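Myo-inositol dehydrogenase (PDB 3EUW) probably catalyses the NAD+-dependent oxidation of myo-inositol, working as a tetrameric oxidoreductase of the Gfo/Idh/MocA family. Local coordinates at residues 44-48 / 49-53; 157-160 / 161-165; 254-258 / 259-263. All coordinates share one frame; numbering follows the deposited sequence.

Interaction 1. Residues 44-48 / 49-53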
loop_
_atom_site.group_PDB
_atom_site.type_symbol
_atom_site.label_atom_id
_atom_site.label_comp_id
_atom_site.label_asym_id
_atom_site.label_seq_id
_atom_site.Cartn_x
_atom_site.Cartn_y
_atom_site.Cartn_z
ATOM N N ARG A 44 19.366 -16.120 36.755
ATOM C CA ARG A 44 19.527 -16.450 35.345
ATOM C C ARG A 44 19.698 -15.190 34.495
ATOM O O ARG A 44 20.598 -15.101 33.659
ATOM C CB ARG A 44 18.300 -17.225 34.865
ATOM C CG ARG A 44 18.511 -18.043 33.607
ATOM C CD ARG A 44 19.241 -19.337 33.919
ATOM N NE ARG A 44 18.621 -20.062 35.030
ATOM C CZ ARG A 44 17.338 -20.414 35.085
ATOM N NH1 ARG A 44 16.515 -20.110 34.088
ATOM N NH2 ARG A 44 16.873 -21.077 36.141
ATOM N N LEU A 45 18.819 -14.218 34.711
ATOM C CA LEU A 45 18.865 -12.972 33.959
ATOM C C LEU A 45 20.053 -12.103 34.376
ATOM O O LEU A 45 20.691 -11.466 33.541
ATOM C CB LEU A 45 17.556 -12.203 34.153
ATOM C CG LEU A 45 17.395 -10.900 33.364
ATOM C CD1 LEU A 45 17.501 -11.189 31.873
ATOM C CD2 LEU A 45 16.051 -10.262 33.693
ATOM N N ALA A 46 20.353 -12.096 35.671
ATOM C CA ALA A 46 21.460 -11.309 36.204
ATOM C C ALA A 46 22.816 -11.690 35.608
ATOM O O ALA A 46 23.567 -10.825 35.156
ATOM C CB ALA A 46 21.511 -11.444 37.719
ATOM N N GLU A 47 23.133 -12.980 35.611
ATOM C CA GLU A 47 24.413 -13.432 35.082
ATOM C C GLU A 47 24.537 -13.157 33.596
ATOM O O GLU A 47 25.642 -13.028 33.073
ATOM C CB GLU A 47 24.607 -14.927 35.353
ATOM C CG GLU A 47 23.475 -15.804 34.857
ATOM C CD GLU A 47 23.718 -17.274 35.133
ATOM O OE1 GLU A 47 24.688 -17.830 34.573
ATOM O OE2 GLU A 47 22.941 -17.871 35.912
ATOM N N ALA A 48 23.400 -13.057 32.919
ATOM C CA ALA A 48 23.390 -12.794 31.483
ATOM C C ALA A 48 23.622 -11.315 31.205
ATOM O O ALA A 48 23.676 -10.893 30.049
ATOM C CB ALA A 48 22.064 -13.236 30.881
ATOM N N ASN A 49 23.760 -10.532 32.269
ATOM C CA ASN A 49 23.978 -9.097 32.133
ATOM C C ASN A 49 24.985 -8.584 33.150
ATOM O O ASN A 49 25.034 -7.388 33.433
ATOM C CB ASN A 49 22.653 -8.347 32.300
ATOM C CG ASN A 49 21.672 -8.635 31.177
ATOM O OD1 ASN A 49 21.876 -8.218 30.036
ATOM N ND2 ASN A 49 20.601 -9.355 31.495
ATOM N N GLY A 50 25.786 -9.491 33.699
ATOM C CA GLY A 50 26.782 -9.106 34.683
ATOM C C GLY A 50 26.216 -8.287 35.830
ATOM O O GLY A 50 26.581 -7.124 36.009
ATOM N N ALA A 51 25.324 -8.888 36.610
ATOM C CA ALA A 51 24.719 -8.192 37.738
ATOM C C ALA A 51 24.365 -9.162 38.849
ATOM O O ALA A 51 24.368 -10.373 38.646
ATOM C CB ALA A 51 23.472 -7.449 37.284
ATOM N N GLU A 52 24.068 -8.620 40.026
ATOM C CA GLU A 52 23.694 -9.436 41.171
ATOM C C GLU A 52 22.215 -9.791 41.092
ATOM O O GLU A 52 21.454 -9.169 40.353
ATOM C CB GLU A 52 23.953 -8.686 42.480
ATOM C CG GLU A 52 25.413 -8.611 42.906
ATOM C CD GLU A 52 25.583 -7.939 44.263
ATOM O OE1 GLU A 52 24.993 -8.432 45.251
ATOM O OE2 GLU A 52 26.305 -6.919 44.340
ATOM N N ALA A 53 21.812 -10.794 41.863
ATOM C CA ALA A 53 20.425 -11.220 41.890
ATOM C C ALA A 53 19.996 -11.420 43.333
ATOM O O ALA A 53 20.659 -12.124 44.090
ATOM C CB ALA A 53 20.258 -12.519 41.108
#
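Asn49 folds back over the last turn of helix 39-47 and grips the carbonyl of Leu45. Its CB leaves the chain beside the carbonyl carbon of Ala48, the preceding residue. Asn49 CG is anti to its own carbonyl carbon (chi1 -66°), a choice that turns the amide back toward the helix it has just left, and rests 3.2 Å from Ala48 O. At the tip the two branches differ: OD1 also lies near Ala48 O, an acceptor that cannot bond to it, whereas Asn49 ND2 donates to Leu45 O at 2.9 Å. This bond is bent (138° at the hydrogen), with the donor tilted from the carbonyl plane. Asn49 ND2 further lies 3.6 Å from Leu45 CD1, and the Asn49 side chain also packs on Ala20 and Ala24 of helix 14-25, about 8 Å from the bound sodium ion. Asparagine suits the place because its short amide can supply a further donor to a carbonyl of the last turn, which otherwise has only a weak bond from Ala48 N within this stretch.

The turn belongs to the Rossmann beta-alpha-beta crossover formed by strand 29-35, helix 39-47 and strand 52-54. Ala46 O accepts from Asn49 N (2.9 Å) and from Ala51 N (3.0 Å), which arrive above opposite faces of its plane. Gly50, with positive phi (52°), carries the chain round between these two donors. Small residues let strand and helix lie close: Ala46 CB meets Ala53 CB at 3.8 Å, while Ala46 and Leu45 also press on Ile34 of the neighbouring strand.

Interaction 2. Residues 157-160 / 161-165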
loop_
_atom_site.group_PDB
_atom_site.type_symbol
_atom_site.label_atom_id
_atom_site.label_comp_id
_atom_site.label_asym_id
_atom_site.label_seq_id
_atom_site.Cartn_x
_atom_site.Cartn_y
_atom_site.Cartn_z
ATOM N N ALA A 157 -4.837 -12.464 21.348
ATOM C CA ALA A 157 -5.713 -13.387 22.087
ATOM C C ALA A 157 -5.834 -13.007 23.559
ATOM O O ALA A 157 -5.062 -12.196 24.062
ATOM C CB ALA A 157 -5.179 -14.831 21.975
ATOM N N PRO A 158 -6.820 -13.574 24.268
ATOM C CA PRO A 158 -6.970 -13.246 25.688
ATOM C C PRO A 158 -5.761 -13.755 26.474
ATOM O O PRO A 158 -5.154 -14.764 26.113
ATOM C CB PRO A 158 -8.244 -13.995 26.087
ATOM C CG PRO A 158 -9.023 -14.060 24.801
ATOM C CD PRO A 158 -7.955 -14.384 23.792
ATOM N N ALA A 159 -5.408 -13.054 27.545
ATOM C CA ALA A 159 -4.290 -13.473 28.381
ATOM C C ALA A 159 -4.726 -14.745 29.126
ATOM O O ALA A 159 -5.869 -15.192 28.989
ATOM C CB ALA A 159 -3.942 -12.364 29.371
ATOM N N PRO A 160 -3.818 -15.353 29.905
ATOM C CA PRO A 160 -4.202 -16.568 30.634
ATOM C C PRO A 160 -5.235 -16.246 31.709
ATOM O O PRO A 160 -5.282 -15.129 32.221
ATOM C CB PRO A 160 -2.879 -17.051 31.220
ATOM C CG PRO A 160 -1.874 -16.558 30.223
ATOM C CD PRO A 160 -2.360 -15.156 29.947
ATOM N N LYS A 161 -6.062 -17.224 32.053
ATOM C CA LYS A 161 -7.104 -17.021 33.055
ATOM C C LYS A 161 -6.643 -16.294 34.325
ATOM O O LYS A 161 -7.233 -15.280 34.705
ATOM C CB LYS A 161 -7.745 -18.366 33.411
ATOM C CG LYS A 161 -8.860 -18.278 34.449
ATOM C CD LYS A 161 -9.626 -19.588 34.591
ATOM C CE LYS A 161 -10.423 -19.897 33.324
ATOM N NZ LYS A 161 -11.386 -21.027 33.509
ATOM N N ASP A 162 -5.596 -16.794 34.979
ATOM C CA ASP A 162 -5.111 -16.161 36.207
ATOM C C ASP A 162 -4.798 -14.673 36.029
ATOM O O ASP A 162 -4.945 -13.887 36.965
ATOM C CB ASP A 162 -3.867 -16.882 36.738
ATOM C CG ASP A 162 -4.109 -18.365 36.984
ATOM O OD1 ASP A 162 -5.237 -18.731 37.393
ATOM O OD2 ASP A 162 -3.168 -19.163 36.779
ATOM N N TYR A 163 -4.357 -14.287 34.835
ATOM C CA TYR A 163 -4.049 -12.887 34.578
ATOM C C TYR A 163 -5.356 -12.113 34.448
ATOM O O TYR A 163 -5.520 -11.050 35.031
ATOM C CB TYR A 163 -3.229 -12.721 33.296
ATOM C CG TYR A 163 -2.808 -11.288 33.061
ATOM C CD1 TYR A 163 -1.667 -10.764 33.677
ATOM C CD2 TYR A 163 -3.582 -10.434 32.274
ATOM C CE1 TYR A 163 -1.313 -9.425 33.512
ATOM C CE2 TYR A 163 -3.241 -9.099 32.106
ATOM C CZ TYR A 163 -2.108 -8.601 32.725
ATOM O OH TYR A 163 -1.772 -7.281 32.549
ATOM N N ILE A 164 -6.291 -12.660 33.682
ATOM C CA ILE A 164 -7.585 -12.023 33.498
ATOM C C ILE A 164 -8.244 -11.786 34.853
ATOM O O ILE A 164 -8.764 -10.704 35.117
ATOM C CB ILE A 164 -8.522 -12.899 32.640
ATOM C CG1 ILE A 164 -7.911 -13.107 31.255
ATOM C CG2 ILE A 164 -9.889 -12.240 32.515
ATOM C CD1 ILE A 164 -8.701 -14.054 30.369
ATOM N N ALA A 165 -8.199 -12.801 35.712
ATOM C CA ALA A 165 -8.802 -12.729 37.041
ATOM C C ALA A 165 -8.436 -11.470 37.823
ATOM O O ALA A 165 -9.298 -10.842 38.430
ATOM C CB ALA A 165 -8.423 -13.966 37.848
#
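The start of helix 161-166 opens with a backbone hydrogen bond from Ile164 back to Pro160, the residue at its N-cap position. Ile164 N donates to Pro160 O at 3.0 Å in a nearly straight bond (167° at the hydrogen), with the donor close to the line of the C=O. The same oxygen, Pro160 O, takes a weak, bent bond from Tyr163 N at 2.9 Å, so the N-cap carbonyl serves two successive N-H groups of the first turn. Proline fits here because its missing N-H costs nothing ahead of a helix, and its ring limits the backbone just where the chain changes course.

Two side chains of the helix lean back on the incoming loop. With CG1 anti to the carbonyl carbon (chi1 -61°), Ile164 sends its longer branch toward the loop: Ile164 CG1 sits 3.5 Å from Pro160 O, and Ile164 CD1 reaches 3.3 Å from Ala159 O and 4.3 Å from Pro158 CB. Tyr163 instead meets the loop with CB and the near side of its ring: Tyr163 CD2 lies 3.5 Å from Ala159 CB, which approaches the ring obliquely, and Tyr163 CB rests 4.2 Å from Pro160 CD. Alanine suits the place because its single methyl fills the contact with the ring, and the ring carries the hydroxyl onward to a hydrogen bond with Asp173. Outside the turn, Ile164 also packs on Glu203 of helix 202-206 and on Phe207, while Pro158 touches Ile204.

The arrangement is an alpha-helix N-terminus with proline at the N-cap, on the surface of the C-terminal Gfo/Idh/MocA domain, where the chain leaving strand 146-154 of its large sheet enters a short helix.

Interaction 3. Residues 254-258 / 259-263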
loop_
_atom_site.group_PDB
_atom_site.type_symbol
_atom_site.label_atom_id
_atom_site.label_comp_id
_atom_site.label_asym_id
_atom_site.label_seq_id
_atom_site.Cartn_x
_atom_site.Cartn_y
_atom_site.Cartn_z
ATOM N N ASN A 254 0.234 -0.753 10.601
ATOM C CA ASN A 254 0.798 -1.771 11.462
ATOM C C ASN A 254 2.175 -2.114 10.921
ATOM O O ASN A 254 2.523 -1.716 9.812
ATOM C CB ASN A 254 -0.091 -3.009 11.470
ATOM C CG ASN A 254 -1.252 -2.876 12.439
ATOM O OD1 ASN A 254 -1.044 -2.603 13.624
ATOM N ND2 ASN A 254 -2.475 -3.072 11.947
ATOM N N ILE A 255 2.955 -2.849 11.705
ATOM C CA ILE A 255 4.296 -3.230 11.295
ATOM C C ILE A 255 4.425 -4.734 11.118
ATOM O O ILE A 255 3.888 -5.520 11.903
ATOM C CB ILE A 255 5.353 -2.742 12.327
ATOM C CG1 ILE A 255 5.266 -1.216 12.475
ATOM C CG2 ILE A 255 6.751 -3.155 11.883
ATOM C CD1 ILE A 255 6.319 -0.615 13.420
ATOM N N ARG A 256 5.154 -5.117 10.076
ATOM C CA ARG A 256 5.389 -6.511 9.733
ATOM C C ARG A 256 6.884 -6.807 9.848
ATOM O O ARG A 256 7.702 -5.889 9.822
ATOM C CB ARG A 256 4.901 -6.766 8.298
ATOM C CG ARG A 256 3.394 -6.603 8.136
ATOM C CD ARG A 256 2.967 -6.441 6.686
ATOM N NE ARG A 256 3.038 -5.041 6.263
ATOM C CZ ARG A 256 3.847 -4.573 5.315
ATOM N NH1 ARG A 256 4.672 -5.387 4.666
ATOM N NH2 ARG A 256 3.833 -3.278 5.016
ATOM N N PRO A 257 7.261 -8.093 9.978
ATOM C CA PRO A 257 8.684 -8.446 10.096
ATOM C C PRO A 257 9.519 -8.255 8.819
ATOM O O PRO A 257 10.735 -8.107 8.898
ATOM C CB PRO A 257 8.647 -9.908 10.562
ATOM C CG PRO A 257 7.395 -10.440 9.933
ATOM C CD PRO A 257 6.404 -9.291 10.106
ATOM N N THR A 258 8.868 -8.258 7.655
ATOM C CA THR A 258 9.565 -8.072 6.377
ATOM C C THR A 258 8.670 -7.247 5.460
ATOM O O THR A 258 7.476 -7.106 5.721
ATOM C CB THR A 258 9.849 -9.422 5.646
ATOM O OG1 THR A 258 8.632 -9.915 5.064
ATOM C CG2 THR A 258 10.404 -10.472 6.602
ATOM N N THR A 259 9.241 -6.714 4.383
ATOM C CA THR A 259 8.470 -5.923 3.426
ATOM C C THR A 259 8.012 -6.809 2.262
ATOM O O THR A 259 7.657 -6.307 1.197
ATOM C CB THR A 259 9.308 -4.775 2.829
ATOM O OG1 THR A 259 10.460 -5.323 2.174
ATOM C CG2 THR A 259 9.746 -3.798 3.908
ATOM N N VAL A 260 8.023 -8.122 2.466
ATOM C CA VAL A 260 7.638 -9.056 1.415
ATOM C C VAL A 260 6.152 -9.109 1.074
ATOM O O VAL A 260 5.290 -9.113 1.949
ATOM C CB VAL A 260 8.093 -10.500 1.751
ATOM C CG1 VAL A 260 7.744 -11.444 0.600
ATOM C CG2 VAL A 260 9.583 -10.526 2.014
ATOM N N ARG A 261 5.866 -9.152 -0.222
ATOM C CA ARG A 261 4.496 -9.248 -0.711
ATOM C C ARG A 261 4.416 -10.330 -1.775
ATOM O O ARG A 261 5.273 -10.413 -2.655
ATOM C CB ARG A 261 4.037 -7.917 -1.297
ATOM C CG ARG A 261 3.721 -6.874 -0.243
ATOM C CD ARG A 261 3.447 -5.526 -0.875
ATOM N NE ARG A 261 3.191 -4.507 0.134
ATOM C CZ ARG A 261 2.050 -4.393 0.800
ATOM N NH1 ARG A 261 1.053 -5.237 0.555
ATOM N NH2 ARG A 261 1.910 -3.438 1.711
ATOM N N LYS A 262 3.388 -11.166 -1.687
ATOM C CA LYS A 262 3.205 -12.240 -2.649
ATOM C C LYS A 262 1.991 -11.977 -3.536
ATOM O O LYS A 262 0.967 -11.457 -3.081
ATOM C CB LYS A 262 3.043 -13.585 -1.932
ATOM C CG LYS A 262 2.954 -14.757 -2.900
ATOM C CD LYS A 262 3.003 -16.113 -2.211
ATOM C CE LYS A 262 1.736 -16.394 -1.436
ATOM N NZ LYS A 262 1.788 -17.733 -0.796
ATOM N N HIS A 263 2.118 -12.331 -4.806
ATOM C CA HIS A 263 1.036 -12.150 -5.760
ATOM C C HIS A 263 0.866 -13.428 -6.562
ATOM O O HIS A 263 1.811 -13.905 -7.174
ATOM C CB HIS A 263 1.346 -11.000 -6.717
ATOM C CG HIS A 263 1.788 -9.742 -6.035
ATOM N ND1 HIS A 263 3.032 -9.609 -5.454
ATOM C CD2 HIS A 263 1.165 -8.552 -5.869
ATOM C CE1 HIS A 263 3.158 -8.389 -4.966
ATOM N NE2 HIS A 263 2.041 -7.727 -5.204
HETATM O O HOH W 1 5.231 -8.199 4.419
#
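Thr258 and Val260 are joined by a hydrogen bond: Val260 N donates to Thr258 OG1 at 3.2 Å, nearly straight at 160°. This side-chain oxygen to N-H bond two residues on makes an ST turn. Threonine suits it because its hydroxyl, lying between its own N and carbonyl carbon (chi1 75°), can take this N-H and still bond to Asp272.

Van der Waals contact backs the turn: Val260 CG2 lies 3.3 Å from Thr258 OG1, the branched valine lying against the threonine side chain.

A water bridges the loop and the strand. It accepts from Arg256 NH1 at 2.9 Å, at the edge of the guanidinium and in its plane, and donates to Thr258 O (2.8 Å) and Val260 O (2.6 Å).

The turn launches strand 260-263, which pairs with 270-271 and, antiparallel, with a strand of the second subunit, carrying a sheet across the interface with that subunit.

Charged groups gather beyond it. Arg261 NH2 comes over one face of the Arg256 guanidinium, 3.8 Å from Arg256 NH2, the planes 51° apart. Both arginines turn to Glu269 of the third subunit, through a salt bridge from Arg261 and a long, weak ion pair from Arg256; Arg261 NE also pairs with Asp253 of the second subunit.

How the interactions relate
Interactions 1, 2 and 3 follow one another along the chain, and none touches another. Interaction 1 belongs to the NAD-binding Rossmann domain, at the edge of its parallel sheet; interaction 2 lies in the C-terminal domain, just after strand 146-154 of the large mixed sheet; interaction 3 follows strand 248-252, the outermost strand of that sheet within the chain. Centres of interactions 1 and 2 are 29 Å apart, those of 2 and 3 30 Å, and those of 1 and 3 36 Å. Each is a local contact where one element gives way to the next: helix to strand in interaction 1, loop to helix in 2, loop to strand in 3. Interaction 3 alone meets neighbouring subunits.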